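Local coordinates for iron dependent repressor (Sulfolobus solfataricus, PDB 2X4H), which probably acts as a metal-dependent DNA-binding transcription regulator of the DtxR/MntR family and binds zinc, at residues C[84-89]-C[129-134]. Numbering follows the deposited sequence.
Sequences AHRVIE and SYCPHG. With ZN (zinc ion), chain N; ZN (zinc ion), chain M.
E89 turns CG anti to its carbonyl carbon (chi1 -72°) and runs on extended, which carries the carboxylate out to the zinc ions beside the 129-134 loop. H85, one helical turn earlier on helix 72-94, holds CG anti to the backbone N (chi1 172°), which brings NE2 to the same side. Both residues serve a binuclear zinc site in the metal binding and dimerisation domain, whose two ions the E89 carboxylate bridges. E89 OE1 binds the zinc of chain N at 1.9 Å. E89 OE2 binds the zinc of chain M at 2.1 Å. A water ligates both ions and forms a second bridge.

The loop supplies C131 and H133 to the zinc of chain N. C131 SG takes the crowded position between the backbone N and the carbonyl carbon (chi1 80°) and binds the zinc of chain N at 2.4 Å. H133 ND1, 2.2 Å from the zinc of chain N, completes its four ligands, the bridging water included. The H133 ring crosses E89 at about a right angle and meets it with its edge. A type I turn from C131 to G134, closed by G134 N to C131 O, sets the two ligands side by side.

The zinc of chain M takes H85 NE2 and, from helix 99-107, C103. D110 accepts a hydrogen bond from H85 ND1, which fixes the ring's rotation and may strengthen NE2 as a donor. R86 lays its CG against C131 CB, while its NH1 bonds to the E136 carbonyl. P132 CD packs on E89 OE1. The H133 N-H may offset negative charge on the C131 sulfur: it gives a weak hydrogen bond to C131 SG, 3.3 Å from H133 N to the sulfur.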
loop_
_atom_site.group_PDB
_atom_site.type_symbol
_atom_site.label_atom_id
_atom_site.label_comp_id
_atom_site.label_asym_id
_atom_site.label_seq_id
_atom_site.Cartn_x
_atom_site.Cartn_y
_atom_site.Cartn_z
ATOM N N ALA C 84 -14.854 -12.199 -12.295
ATOM C CA ALA C 84 -15.842 -11.744 -11.303
ATOM C C ALA C 84 -16.877 -10.799 -11.917
ATOM O O ALA C 84 -18.066 -10.972 -11.685
ATOM C CB ALA C 84 -15.159 -11.083 -10.071
ATOM N N HIS C 85 -16.420 -9.834 -12.706
ATOM C CA HIS C 85 -17.294 -8.860 -13.337
ATOM C C HIS C 85 -18.317 -9.581 -14.228
ATOM O O HIS C 85 -19.531 -9.379 -14.109
ATOM C CB HIS C 85 -16.473 -7.817 -14.151
ATOM C CG HIS C 85 -17.319 -6.904 -14.991
ATOM N ND1 HIS C 85 -18.077 -5.881 -14.452
ATOM C CD2 HIS C 85 -17.592 -6.920 -16.322
ATOM C CE1 HIS C 85 -18.749 -5.283 -15.425
ATOM N NE2 HIS C 85 -18.497 -5.915 -16.564
ATOM N N ARG C 86 -17.823 -10.479 -15.066
ATOM C CA ARG C 86 -18.624 -11.096 -16.107
ATOM C C ARG C 86 -19.532 -12.234 -15.596
ATOM O O ARG C 86 -20.674 -12.390 -16.065
ATOM C CB ARG C 86 -17.672 -11.549 -17.224
ATOM C CG ARG C 86 -17.065 -10.368 -17.958
ATOM C CD ARG C 86 -16.026 -10.728 -19.015
ATOM N NE ARG C 86 -15.494 -9.498 -19.598
ATOM C CZ ARG C 86 -14.455 -9.404 -20.426
ATOM N NH1 ARG C 86 -13.747 -10.455 -20.794
ATOM N NH2 ARG C 86 -14.083 -8.212 -20.851
ATOM N N VAL C 87 -19.056 -13.014 -14.628
ATOM C CA VAL C 87 -19.919 -13.984 -13.969
ATOM C C VAL C 87 -21.078 -13.283 -13.242
ATOM O O VAL C 87 -22.229 -13.699 -13.370
ATOM C CB VAL C 87 -19.120 -14.885 -13.016
ATOM C CG1 VAL C 87 -20.052 -15.722 -12.145
ATOM C CG2 VAL C 87 -18.139 -15.769 -13.821
ATOM N N ILE C 88 -20.794 -12.218 -12.495
ATOM C CA ILE C 88 -21.862 -11.441 -11.865
ATOM C C ILE C 88 -22.841 -10.900 -12.912
ATOM O O ILE C 88 -24.047 -11.010 -12.728
ATOM C CB ILE C 88 -21.312 -10.303 -10.985
ATOM C CG1 ILE C 88 -20.856 -10.856 -9.634
ATOM C CG2 ILE C 88 -22.402 -9.255 -10.708
ATOM C CD1 ILE C 88 -19.920 -9.949 -8.906
ATOM N N GLU C 89 -22.341 -10.369 -14.026
ATOM C CA GLU C 89 -23.229 -9.860 -15.060
ATOM C C GLU C 89 -24.253 -10.892 -15.496
ATOM O O GLU C 89 -25.411 -10.558 -15.700
ATOM C CB GLU C 89 -22.473 -9.445 -16.319
ATOM C CG GLU C 89 -21.678 -8.214 -16.184
ATOM C CD GLU C 89 -21.306 -7.598 -17.524
ATOM O OE1 GLU C 89 -21.059 -8.347 -18.516
ATOM O OE2 GLU C 89 -21.213 -6.344 -17.553
ATOM N N SER C 129 -18.888 -19.183 -20.992
ATOM C CA SER C 129 -17.683 -18.724 -21.718
ATOM C C SER C 129 -17.601 -17.221 -21.997
ATOM O O SER C 129 -16.527 -16.689 -22.194
ATOM C CB SER C 129 -17.597 -19.443 -23.048
ATOM O OG SER C 129 -17.416 -20.811 -22.820
ATOM N N TYR C 130 -18.750 -16.568 -22.094
ATOM C CA TYR C 130 -18.809 -15.173 -22.499
ATOM C C TYR C 130 -19.876 -14.445 -21.707
ATOM O O TYR C 130 -20.926 -15.026 -21.390
ATOM C CB TYR C 130 -19.190 -15.075 -23.972
ATOM C CG TYR C 130 -18.142 -15.538 -24.949
ATOM C CD1 TYR C 130 -17.225 -14.660 -25.471
ATOM C CD2 TYR C 130 -18.111 -16.851 -25.385
ATOM C CE1 TYR C 130 -16.281 -15.071 -26.370
ATOM C CE2 TYR C 130 -17.180 -17.271 -26.270
ATOM C CZ TYR C 130 -16.269 -16.382 -26.774
ATOM O OH TYR C 130 -15.338 -16.832 -27.672
ATOM N N CYS C 131 -19.637 -13.166 -21.446
ATOM C CA CYS C 131 -20.608 -12.320 -20.762
ATOM C C CYS C 131 -21.654 -11.880 -21.773
ATOM O O CYS C 131 -21.530 -12.184 -22.959
ATOM C CB CYS C 131 -19.900 -11.123 -20.107
ATOM S SG CYS C 131 -19.490 -9.750 -21.202
ATOM N N PRO C 132 -22.704 -11.189 -21.321
ATOM C CA PRO C 132 -23.761 -10.737 -22.244
ATOM C C PRO C 132 -23.322 -9.677 -23.279
ATOM O O PRO C 132 -24.068 -9.416 -24.219
ATOM C CB PRO C 132 -24.806 -10.140 -21.313
ATOM C CG PRO C 132 -24.464 -10.655 -19.956
ATOM C CD PRO C 132 -22.989 -10.761 -19.943
ATOM N N HIS C 133 -22.142 -9.073 -23.103
ATOM C CA HIS C 133 -21.558 -8.181 -24.118
ATOM C C HIS C 133 -20.702 -8.972 -25.111
ATOM O O HIS C 133 -20.131 -8.390 -26.019
ATOM C CB HIS C 133 -20.746 -7.039 -23.443
ATOM C CG HIS C 133 -21.554 -6.294 -22.434
ATOM N ND1 HIS C 133 -21.609 -6.671 -21.109
ATOM C CD2 HIS C 133 -22.437 -5.277 -22.575
ATOM C CE1 HIS C 133 -22.487 -5.913 -20.477
ATOM N NE2 HIS C 133 -22.989 -5.048 -21.339
ATOM N N GLY C 134 -20.608 -10.291 -24.937
ATOM C CA GLY C 134 -19.841 -11.143 -25.847
ATOM C C GLY C 134 -18.336 -11.118 -25.609
ATOM O O GLY C 134 -17.552 -11.317 -26.548
HETATM ZN ZN ZN N . -20.094 -7.771 -20.040
HETATM ZN ZN ZN M . -19.481 -5.321 -18.112
HETATM O O HOH W 1 -18.092 -6.436 -19.438
#